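Local coordinates for protein lectin 2 (Agrocybe aegerita, PDB 4TQJ) that binds glycans that end in a non-reducing terminal N-acetylglucosamine, as a beta-propeller lectin with FG-GAP-like repeats, at residues A[36-41]-A[377-382]. The protein carries 1 engineered substitution. Numbering follows the deposited sequence.
Sequences VNLQPF and ALTNDF
Asp381 OD2 lies 3.0 Å from Pro40 CD and 3.4 Å from Pro40 CG, against two ring methylenes, of which CD is bonded to the imide nitrogen and so slightly polarised. With chi1 at -53°, Asp381 CG stands beside its own backbone N and packs on Pro40. An ST turn braces this chain: Asp381 N donates to Thr379 OG1 at 3.1 Å, nearly straight at 164°. On the facing loop, Asn37 OD1 holds Gln39 NE2 at 3.1 Å, close to the Gln39 amide plane. Gln39 OE1 is 4.0 Å from Asp381 OD2, an oxygen-oxygen approach that offers no attraction. The Leu38 CD2 methyl sits 3.7 Å from both Leu378 CG and Thr379 CG2, its side chain crossing theirs at about a right angle; Val36 of the second subunit also packs on Leu378. Pro40 CB approaches Phe382 CZ obliquely at 4.3 Å, and both side chains touch Val30. Leu378 and Thr379 form a classic beta bulge against Thr361. The loop before strand 41-44 thus meets the end of strand 376-379 and the turn after it, linking two adjacent blades near the surface. The carboxylate beside the proline C-H groups may be weakly attractive, but cohesion rests mainly on apolar packing.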
ATOM      1  N   VAL A  36       3.814   8.812   6.500  1.00 14.28           N
ATOM      2  CA  VAL A  36       3.983  10.205   6.934  1.00 16.05           C
ATOM      3  C   VAL A  36       4.800  10.347   8.213  1.00 17.03           C
ATOM      4  O   VAL A  36       5.431  11.372   8.447  1.00 21.51           O
ATOM      5  CB  VAL A  36       2.622  10.904   7.139  1.00 16.36           C
ATOM      6  CG1 VAL A  36       1.872  11.015   5.802  1.00 15.96           C
ATOM      7  CG2 VAL A  36       1.788  10.156   8.187  1.00 18.45           C
ATOM      8  N   ASN A  37       4.770   9.319   9.042  1.00 15.76           N
ATOM      9  CA  ASN A  37       5.527   9.320  10.276  1.00 21.47           C
ATOM     10  C   ASN A  37       6.389   8.070  10.298  1.00 21.09           C
ATOM     11  O   ASN A  37       6.048   7.082  10.940  1.00 22.75           O
ATOM     12  CB  ASN A  37       4.582   9.349  11.472  1.00 18.85           C
ATOM     13  CG  ASN A  37       5.309   9.494  12.791  1.00 25.60           C
ATOM     14  OD1 ASN A  37       6.482   9.873  12.837  1.00 23.96           O
ATOM     15  ND2 ASN A  37       4.605   9.203  13.879  1.00 26.24           N
ATOM     16  N   LEU A  38       7.493   8.110   9.557  1.00 18.15           N
ATOM     17  CA  LEU A  38       8.340   6.933   9.422  1.00 19.02           C
ATOM     18  C   LEU A  38       8.902   6.562  10.780  1.00 19.06           C
ATOM     19  O   LEU A  38       9.594   7.359  11.407  1.00 25.49           O
ATOM     20  CB  LEU A  38       9.478   7.177   8.432  1.00 17.30           C
ATOM     21  CG  LEU A  38      10.519   6.052   8.335  1.00 25.13           C
ATOM     22  CD1 LEU A  38       9.882   4.771   7.810  1.00 19.92           C
ATOM     23  CD2 LEU A  38      11.710   6.459   7.469  1.00 23.44           C
ATOM     24  N   GLN A  39       8.586   5.360  11.237  1.00 19.16           N
ATOM     25  CA  GLN A  39       9.083   4.881  12.516  1.00 26.09           C
ATOM     26  C   GLN A  39       9.396   3.387  12.430  1.00 21.11           C
ATOM     27  O   GLN A  39       8.559   2.597  12.023  1.00 21.25           O
ATOM     28  CB  GLN A  39       8.074   5.163  13.630  1.00 24.93           C
ATOM     29  CG  GLN A  39       7.838   6.653  13.922  1.00 27.08           C
ATOM     30  CD  GLN A  39       9.107   7.418  14.314  1.00 34.30           C
ATOM     31  OE1 GLN A  39      10.141   6.824  14.640  1.00 32.30           O
ATOM     32  NE2 GLN A  39       9.025   8.750  14.281  1.00 29.29           N
ATOM     33  N   PRO A  40      10.614   3.002  12.813  1.00 22.35           N
ATOM     34  CA  PRO A  40      11.015   1.597  12.708  1.00 22.08           C
ATOM     35  C   PRO A  40      10.109   0.754  13.597  1.00 23.67           C
ATOM     36  O   PRO A  40       9.851   1.144  14.732  1.00 27.40           O
ATOM     37  CB  PRO A  40      12.438   1.602  13.268  1.00 24.15           C
ATOM     38  CG  PRO A  40      12.451   2.743  14.244  1.00 28.25           C
ATOM     39  CD  PRO A  40      11.560   3.797  13.616  1.00 28.68           C
ATOM     40  N   PHE A  41       9.622  -0.367  13.077  1.00 19.86           N
ATOM     41  CA  PHE A  41       8.715  -1.233  13.814  1.00 21.85           C
ATOM     42  C   PHE A  41       9.305  -2.634  13.925  1.00 21.25           C
ATOM     43  O   PHE A  41       9.496  -3.319  12.921  1.00 20.35           O
ATOM     44  CB  PHE A  41       7.355  -1.268  13.110  1.00 24.94           C
ATOM     45  CG  PHE A  41       6.378  -2.232  13.711  1.00 27.30           C
ATOM     46  CD1 PHE A  41       5.759  -3.191  12.919  1.00 34.28           C
ATOM     47  CD2 PHE A  41       6.060  -2.173  15.062  1.00 33.22           C
ATOM     48  CE1 PHE A  41       4.840  -4.081  13.467  1.00 31.15           C
ATOM     49  CE2 PHE A  41       5.149  -3.066  15.621  1.00 31.37           C
ATOM     50  CZ  PHE A  41       4.543  -4.019  14.824  1.00 32.42           C
ATOM     51  N   ALA A 377      17.173  15.106   5.922  1.00 28.57           N
ATOM     52  CA  ALA A 377      17.272  14.090   6.961  1.00 24.55           C
ATOM     53  C   ALA A 377      15.901  13.478   7.170  1.00 28.34           C
ATOM     54  O   ALA A 377      14.978  14.153   7.614  1.00 33.25           O
ATOM     55  CB  ALA A 377      17.779  14.706   8.261  1.00 34.60           C
ATOM     56  N   LEU A 378      15.763  12.200   6.843  1.00 26.49           N
ATOM     57  CA  LEU A 378      14.494  11.503   6.971  1.00 31.76           C
ATOM     58  C   LEU A 378      14.348  10.851   8.347  1.00 33.48           C
ATOM     59  O   LEU A 378      13.267  10.890   8.936  1.00 35.53           O
ATOM     60  CB  LEU A 378      14.346  10.468   5.845  1.00 30.05           C
ATOM     61  CG  LEU A 378      13.278   9.371   5.867  1.00 28.02           C
ATOM     62  CD1 LEU A 378      11.866   9.927   5.729  1.00 28.96           C
ATOM     63  CD2 LEU A 378      13.560   8.396   4.733  1.00 26.58           C
ATOM     64  N   THR A 379      15.427  10.255   8.854  1.00 26.36           N
ATOM     65  CA  THR A 379      15.417   9.634  10.190  1.00 28.73           C
ATOM     66  C   THR A 379      16.817   9.207  10.681  1.00 30.43           C
ATOM     67  O   THR A 379      17.716   8.958   9.877  1.00 26.05           O
ATOM     68  CB  THR A 379      14.464   8.413  10.248  1.00 28.50           C
ATOM     69  OG1 THR A 379      14.489   7.842  11.561  1.00 28.51           O
ATOM     70  CG2 THR A 379      14.880   7.354   9.241  1.00 29.63           C
ATOM     71  N   ASN A 380      17.001   9.140  11.999  1.00 26.69           N
ATOM     72  CA  ASN A 380      18.237   8.606  12.573  1.00 29.08           C
ATOM     73  C   ASN A 380      18.292   7.096  12.438  1.00 27.69           C
ATOM     74  O   ASN A 380      19.361   6.500  12.479  1.00 28.50           O
ATOM     75  CB  ASN A 380      18.375   8.966  14.057  1.00 30.12           C
ATOM     76  CG  ASN A 380      18.679  10.432  14.284  1.00 35.39           C
ATOM     77  OD1 ASN A 380      19.381  11.067  13.497  1.00 44.43           O
ATOM     78  ND2 ASN A 380      18.149  10.980  15.373  1.00 40.08           N
ATOM     79  N   ASP A 381      17.128   6.477  12.282  1.00 29.35           N
ATOM     80  CA  ASP A 381      17.035   5.022  12.222  1.00 23.38           C
ATOM     81  C   ASP A 381      17.611   4.463  10.913  1.00 21.73           C
ATOM     82  O   ASP A 381      17.662   5.161   9.897  1.00 23.05           O
ATOM     83  CB  ASP A 381      15.570   4.590  12.391  1.00 29.64           C
ATOM     84  CG  ASP A 381      14.924   5.180  13.648  1.00 32.51           C
ATOM     85  OD1 ASP A 381      15.531   5.106  14.742  1.00 31.16           O
ATOM     86  OD2 ASP A 381      13.808   5.733  13.540  1.00 33.84           O
ATOM     87  N   PHE A 382      18.038   3.205  10.968  1.00 17.24           N
ATOM     88  CA  PHE A 382      18.636   2.464   9.850  1.00 21.64           C
ATOM     89  C   PHE A 382      20.067   2.862   9.496  1.00 21.12           C
ATOM     90  O   PHE A 382      20.743   2.141   8.762  1.00 19.86           O
ATOM     91  CB  PHE A 382      17.737   2.458   8.604  1.00 21.72           C
ATOM     92  CG  PHE A 382      16.389   1.842   8.842  1.00 19.32           C
ATOM     93  CD1 PHE A 382      16.258   0.473   9.004  1.00 22.31           C
ATOM     94  CD2 PHE A 382      15.263   2.634   8.929  1.00 18.44           C
ATOM     95  CE1 PHE A 382      15.024  -0.095   9.235  1.00 19.80           C
ATOM     96  CE2 PHE A 382      14.027   2.072   9.161  1.00 23.16           C
ATOM     97  CZ  PHE A 382      13.909   0.708   9.307  1.00 19.15           C
TER